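Local coordinates for probable protein phosphatase 2C 50 (Oryza sativa subsp. japonica, PDB 5ZCG) that probably removes phosphate from phosphoserine and phosphothreonine residues of target proteins, as a magnesium-dependent phosphatase of the PP2C family, at residues D187-I192 against G197-W202. The protein carries 5 engineered substitutions. Sequence-based numbering, arbitrary orientation.
Sequences DERARI and GKVIQW
The side chain of R189 reaches out from helix 186-194 and lays its guanidinium over V199 of the following strand. Its CB sits back on the helix surface. Next comes CG, which chi1 of 176° places opposite the backbone N, and which passes V199 CG2 at 4.1 Å. The chain then bends about its CG-CD bond (chi3 -79°), turning the flat group across the valine. CZ rides near V199 CG1, which lies 3.6 Å above the guanidinium plane, displaced toward its rim. Of the two terminal nitrogens, NH1 comes closest, 3.5 Å from V199 CB, yet its polar partner is the E193 carboxylate on the same helix, a salt bridge. NH2 lies 3.8 Å from V199 CG1 and donates to a water that reaches on to V199 O by a weak bond. With an alanine in place of R189, V199 would probably lose the guanidinium lying over it and E193 its cationic partner. Helix 186-194 and the hairpin of strands 199-201 and 205-207 that follows it are consistent with the flap of the PP2C fold, beside the catalytic core. Y205 and V207 of the second strand also touch R189 and I192, respectively. At the far end of 197-202, W202 stacks on an aromatic side chain of another protein's chain, consistent with its being the tryptophan that PP2Cs of the abscisic acid pathway insert into their receptors. Deeper in, I192 CD1 meets V199 CG2 at 4.0 Å, the two side chains running nearly perpendicular. I192 CG2 rests on the backbone of G197, 3.9 Å from its CA, in room that a CB on G197 would overlap. G197 N donates to I192 O (2.9 Å, 153° at the hydrogen), tying the turn back to the helix.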
loop_
_atom_site.group_PDB
_atom_site.type_symbol
_atom_site.label_atom_id
_atom_site.label_comp_id
_atom_site.label_asym_id
_atom_site.label_seq_id
_atom_site.Cartn_x
_atom_site.Cartn_y
_atom_site.Cartn_z
ATOM N N ASP A 187 1.814 -19.195 2.134
ATOM C CA ASP A 187 1.186 -19.182 0.819
ATOM C C ASP A 187 1.593 -17.949 0.017
ATOM O O ASP A 187 1.788 -18.030 -1.203
ATOM C CB ASP A 187 -0.334 -19.253 0.968
ATOM C CG ASP A 187 -0.887 -18.153 1.861
ATOM O OD1 ASP A 187 -0.101 -17.554 2.627
ATOM O OD2 ASP A 187 -2.106 -17.892 1.811
ATOM N N GLU A 188 1.763 -16.805 0.685
ATOM C CA GLU A 188 2.151 -15.592 -0.032
ATOM C C GLU A 188 3.592 -15.680 -0.521
ATOM O O GLU A 188 3.897 -15.292 -1.657
ATOM C CB GLU A 188 1.959 -14.366 0.862
ATOM C CG GLU A 188 0.505 -14.018 1.144
ATOM C CD GLU A 188 -0.256 -13.640 -0.110
ATOM O OE1 GLU A 188 -0.806 -14.546 -0.775
ATOM O OE2 GLU A 188 -0.301 -12.436 -0.433
ATOM N N ARG A 189 4.489 -16.208 0.315
ATOM C CA ARG A 189 5.858 -16.426 -0.136
ATOM C C ARG A 189 5.898 -17.439 -1.271
ATOM O O ARG A 189 6.640 -17.261 -2.242
ATOM C CB ARG A 189 6.741 -16.895 1.018
ATOM C CG ARG A 189 8.160 -17.225 0.577
ATOM C CD ARG A 189 8.879 -18.120 1.574
ATOM N NE ARG A 189 9.378 -17.379 2.730
ATOM C CZ ARG A 189 10.445 -16.585 2.706
ATOM N NH1 ARG A 189 11.120 -16.416 1.578
ATOM N NH2 ARG A 189 10.830 -15.952 3.807
ATOM N N ALA A 190 5.118 -18.519 -1.159
ATOM C CA ALA A 190 5.087 -19.512 -2.228
ATOM C C ALA A 190 4.622 -18.893 -3.540
ATOM O O ALA A 190 5.212 -19.150 -4.594
ATOM C CB ALA A 190 4.188 -20.683 -1.829
ATOM N N ARG A 191 3.588 -18.050 -3.492
ATOM C CA ARG A 191 3.095 -17.401 -4.706
ATOM C C ARG A 191 4.142 -16.464 -5.303
ATOM O O ARG A 191 4.417 -16.503 -6.514
ATOM C CB ARG A 191 1.803 -16.645 -4.390
ATOM C CG ARG A 191 1.353 -15.671 -5.456
ATOM C CD ARG A 191 0.058 -14.984 -5.045
ATOM N NE ARG A 191 0.267 -14.031 -3.959
ATOM C CZ ARG A 191 0.733 -12.798 -4.132
ATOM N NH1 ARG A 191 0.892 -11.988 -3.091
ATOM N NH2 ARG A 191 1.031 -12.372 -5.352
ATOM N N ILE A 192 4.748 -15.620 -4.459
ATOM C CA ILE A 192 5.750 -14.670 -4.942
ATOM C C ILE A 192 6.938 -15.411 -5.548
ATOM O O ILE A 192 7.415 -15.074 -6.638
ATOM C CB ILE A 192 6.191 -13.731 -3.802
ATOM C CG1 ILE A 192 5.064 -12.762 -3.433
ATOM C CG2 ILE A 192 7.456 -12.963 -4.186
ATOM C CD1 ILE A 192 5.225 -12.134 -2.064
ATOM N N GLY A 197 9.813 -14.080 -7.843
ATOM C CA GLY A 197 10.151 -12.980 -6.968
ATOM C C GLY A 197 10.866 -13.443 -5.720
ATOM O O GLY A 197 10.984 -14.633 -5.435
ATOM N N LYS A 198 11.348 -12.474 -4.955
ATOM C CA LYS A 198 12.083 -12.758 -3.735
ATOM C C LYS A 198 11.377 -12.139 -2.541
ATOM O O LYS A 198 10.847 -11.028 -2.623
ATOM C CB LYS A 198 13.516 -12.219 -3.810
ATOM C CG LYS A 198 14.522 -13.152 -4.458
ATOM C CD LYS A 198 15.947 -12.740 -4.100
ATOM C CE LYS A 198 16.897 -13.927 -4.146
ATOM N NZ LYS A 198 18.080 -13.733 -3.261
ATOM N N VAL A 199 11.351 -12.887 -1.444
ATOM C CA VAL A 199 10.950 -12.382 -0.140
ATOM C C VAL A 199 12.222 -12.310 0.686
ATOM O O VAL A 199 12.871 -13.337 0.924
ATOM C CB VAL A 199 9.893 -13.276 0.525
ATOM C CG1 VAL A 199 9.625 -12.807 1.943
ATOM C CG2 VAL A 199 8.608 -13.279 -0.306
ATOM N N ILE A 200 12.589 -11.102 1.107
ATOM C CA ILE A 200 13.864 -10.864 1.771
ATOM C C ILE A 200 13.599 -10.193 3.111
ATOM O O ILE A 200 12.844 -9.221 3.182
ATOM C CB ILE A 200 14.806 -10.004 0.906
ATOM C CG1 ILE A 200 15.045 -10.676 -0.445
ATOM C CG2 ILE A 200 16.130 -9.772 1.628
ATOM C CD1 ILE A 200 15.358 -9.712 -1.568
ATOM N N GLN A 201 14.200 -10.726 4.172
ATOM C CA GLN A 201 14.105 -10.099 5.485
ATOM C C GLN A 201 15.038 -8.894 5.496
ATOM O O GLN A 201 16.259 -9.033 5.616
ATOM C CB GLN A 201 14.452 -11.095 6.584
ATOM C CG GLN A 201 14.378 -10.518 7.991
ATOM C CD GLN A 201 14.834 -11.508 9.042
ATOM O OE1 GLN A 201 15.718 -12.333 8.793
ATOM N NE2 GLN A 201 14.235 -11.436 10.225
ATOM N N TRP A 202 14.460 -7.703 5.360
ATOM C CA TRP A 202 15.210 -6.444 5.327
ATOM C C TRP A 202 14.390 -5.434 6.126
ATOM O O TRP A 202 13.551 -4.729 5.559
ATOM C CB TRP A 202 15.433 -5.990 3.891
ATOM C CG TRP A 202 16.535 -5.006 3.709
ATOM C CD1 TRP A 202 16.499 -3.667 3.987
ATOM C CD2 TRP A 202 17.843 -5.273 3.186
ATOM N NE1 TRP A 202 17.705 -3.088 3.671
ATOM C CE2 TRP A 202 18.547 -4.052 3.179
ATOM C CE3 TRP A 202 18.486 -6.427 2.720
ATOM C CZ2 TRP A 202 19.864 -3.952 2.729
ATOM C CZ3 TRP A 202 19.796 -6.326 2.274
ATOM C CH2 TRP A 202 20.468 -5.097 2.278
HETATM O O HOH W 1 13.837 -14.675 3.783
#